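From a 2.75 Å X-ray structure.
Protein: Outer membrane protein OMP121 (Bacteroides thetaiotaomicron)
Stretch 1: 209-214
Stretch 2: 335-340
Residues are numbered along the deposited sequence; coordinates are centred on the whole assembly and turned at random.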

# COMPACT_ATOMS: atom_id res chain seq x y z
N LEU B 209 12.90 -37.41 -3.35
CA LEU B 209 12.36 -36.06 -3.21
C LEU B 209 13.41 -34.96 -3.13
O LEU B 209 13.06 -33.84 -2.76
CB LEU B 209 11.48 -36.00 -1.95
CG LEU B 209 9.95 -36.03 -1.98
CD1 LEU B 209 9.40 -37.38 -2.36
CD2 LEU B 209 9.45 -35.64 -0.62
N GLU B 210 14.67 -35.20 -3.46
CA GLU B 210 15.68 -34.19 -3.18
C GLU B 210 15.73 -33.13 -4.26
O GLU B 210 15.33 -33.33 -5.40
CB GLU B 210 17.08 -34.79 -3.09
CG GLU B 210 17.26 -35.78 -1.99
CD GLU B 210 17.15 -35.19 -0.63
OE1 GLU B 210 17.69 -34.10 -0.39
OE2 GLU B 210 16.51 -35.83 0.21
N ASN B 211 16.30 -31.99 -3.89
CA ASN B 211 16.60 -30.94 -4.85
C ASN B 211 18.05 -30.97 -5.28
O ASN B 211 18.63 -29.91 -5.54
CB ASN B 211 16.28 -29.59 -4.23
CG ASN B 211 17.04 -29.37 -2.99
OD1 ASN B 211 17.30 -30.31 -2.25
ND2 ASN B 211 17.45 -28.15 -2.74
N GLY B 212 18.66 -32.14 -5.34
CA GLY B 212 20.09 -32.23 -5.50
C GLY B 212 20.48 -33.62 -5.92
O GLY B 212 19.64 -34.49 -6.12
N SER B 213 21.78 -33.81 -6.08
CA SER B 213 22.29 -35.00 -6.75
C SER B 213 23.42 -35.63 -5.97
O SER B 213 24.48 -35.93 -6.51
CB SER B 213 22.79 -34.69 -8.16
OG SER B 213 21.82 -34.02 -8.94
N TRP B 214 23.21 -35.83 -4.68
CA TRP B 214 24.16 -36.62 -3.90
C TRP B 214 23.62 -38.03 -3.67
O TRP B 214 23.60 -38.50 -2.55
CB TRP B 214 24.46 -35.94 -2.58
CG TRP B 214 25.03 -34.56 -2.65
CD1 TRP B 214 24.35 -33.40 -2.50
CD2 TRP B 214 26.40 -34.21 -2.83
NE1 TRP B 214 25.21 -32.34 -2.59
CE2 TRP B 214 26.47 -32.81 -2.80
CE3 TRP B 214 27.57 -34.94 -3.04
CZ2 TRP B 214 27.67 -32.13 -2.96
CZ3 TRP B 214 28.76 -34.26 -3.19
CH2 TRP B 214 28.80 -32.87 -3.15
N TYR B 335 18.33 -24.64 -10.97
CA TYR B 335 19.59 -25.26 -10.60
C TYR B 335 19.42 -26.34 -9.55
O TYR B 335 20.26 -27.24 -9.46
CB TYR B 335 20.54 -24.20 -10.07
CG TYR B 335 21.19 -23.38 -11.14
CD1 TYR B 335 21.48 -23.91 -12.38
CD2 TYR B 335 21.52 -22.07 -10.90
CE1 TYR B 335 22.07 -23.16 -13.34
CE2 TYR B 335 22.10 -21.31 -11.85
CZ TYR B 335 22.38 -21.85 -13.07
OH TYR B 335 22.96 -21.07 -14.01
N GLN B 336 18.38 -26.27 -8.73
CA GLN B 336 18.17 -27.24 -7.67
C GLN B 336 17.33 -28.41 -8.20
O GLN B 336 16.22 -28.67 -7.77
CB GLN B 336 17.51 -26.59 -6.47
CG GLN B 336 18.34 -25.51 -5.87
CD GLN B 336 17.96 -25.23 -4.44
OE1 GLN B 336 17.71 -26.14 -3.67
NE2 GLN B 336 17.94 -23.96 -4.08
N THR B 337 17.92 -29.10 -9.16
CA THR B 337 17.31 -30.23 -9.81
C THR B 337 18.30 -31.38 -9.82
O THR B 337 19.48 -31.17 -10.09
CB THR B 337 16.92 -29.88 -11.25
OG1 THR B 337 16.06 -28.74 -11.25
CG2 THR B 337 16.21 -31.05 -11.88
N PRO B 338 17.85 -32.60 -9.54
CA PRO B 338 18.75 -33.74 -9.68
C PRO B 338 19.14 -33.94 -11.13
O PRO B 338 18.38 -33.63 -12.05
CB PRO B 338 17.90 -34.91 -9.17
CG PRO B 338 16.85 -34.30 -8.35
CD PRO B 338 16.55 -32.99 -8.99
N ARG B 339 20.33 -34.49 -11.33
CA ARG B 339 20.82 -34.71 -12.69
C ARG B 339 19.99 -35.71 -13.45
O ARG B 339 20.15 -35.79 -14.67
CB ARG B 339 22.27 -35.19 -12.67
CG ARG B 339 23.21 -34.29 -11.95
CD ARG B 339 23.27 -32.92 -12.56
NE ARG B 339 23.56 -33.01 -13.97
CZ ARG B 339 22.79 -32.53 -14.93
NH1 ARG B 339 21.68 -31.90 -14.64
NH2 ARG B 339 23.15 -32.68 -16.19
N ASP B 340 19.12 -36.46 -12.81
CA ASP B 340 18.36 -37.49 -13.50
C ASP B 340 16.94 -37.07 -13.83
O ASP B 340 16.24 -37.82 -14.52
CB ASP B 340 18.32 -38.76 -12.66
CG ASP B 340 17.72 -38.52 -11.30
OD1 ASP B 340 18.35 -37.82 -10.48
OD2 ASP B 340 16.61 -39.04 -11.06

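Two irregular segments of one chain, more than 120 residues apart in sequence, meet here over a small surface, about 302 Å² counting both sides. Neither residues 209-214 nor their partners across the contact form a strand ladder, so the contact rests on individual side chains and carbonyl groups.

Leu209 takes no part; its CA-to-CB bond points away from the other stretch. Contact begins with Glu210, and through its backbone: the carbonyl oxygen O of Glu210 lies 3.5 Å from CG of Pro338, an ordinary packing distance between a polar atom and a ring carbon. The carboxylate leads away from the other stretch, which leaves the main chain to meet the proline.

Asn211 has the largest covered area of any residue in the contact, 72 Å². Its CA-to-CB bond runs sideways, and with chi1 in the p well its amide reaches the amide of Gln336. Two such groups could in principle pair, one giving a proton and the other accepting it, but the modelled distance of 2.2 Å between ND2 of Asn211 and OE1 of Gln336 is too short for a hydrogen bond. At 2.75 Å resolution it is best read as a clash in the model, and no bonding should be inferred from it. The backbone of Asn211 approaches as well, its O lying 3.8 Å from N of Thr337. That separation is too long to count as a hydrogen bond; the Thr337 amide instead makes a weak bond, 3.0 Å from its N to O of Tyr335, within its own segment.

Gly212 brings the main chain close to Pro338, with the two CA atoms 4.6 Å apart. Its phi and psi of -164° and -179° describe a nearly fully extended backbone. A CB here would point away from the other stretch and meet none of its atoms within 5.5 Å, so this contact does not itself demand glycine. The contact is made by the backbone carbonyl, which any residue would have: O of Gly212 packs 3.5 Å from CB of Pro338. Together with Glu210 O, it places two carbonyl oxygens against the proline ring, whose compact, rigid shape offers carbon atoms to both.

Ser213 supplies the one hydrogen bond between the segments. Its CA-to-CB bond points toward the other stretch, and chi1 in the m well sets the hydroxyl near the backbone after Pro338. There N of Arg339 donates to OG of Ser213 at 2.9 Å, with an N-H...O angle of 143°, bent but acceptable. Serine suits the place because a short side chain ending in an acceptor can meet a main-chain NH at close quarters. The same OG lies 3.2 Å from CA of Pro338 and 3.3 Å from CG of Arg339, so it is tightly packed as well as bonded. The end of the arginine side chain leads away, and its guanidinium bonds elsewhere in the structure.

Trp214, finally, is out of reach.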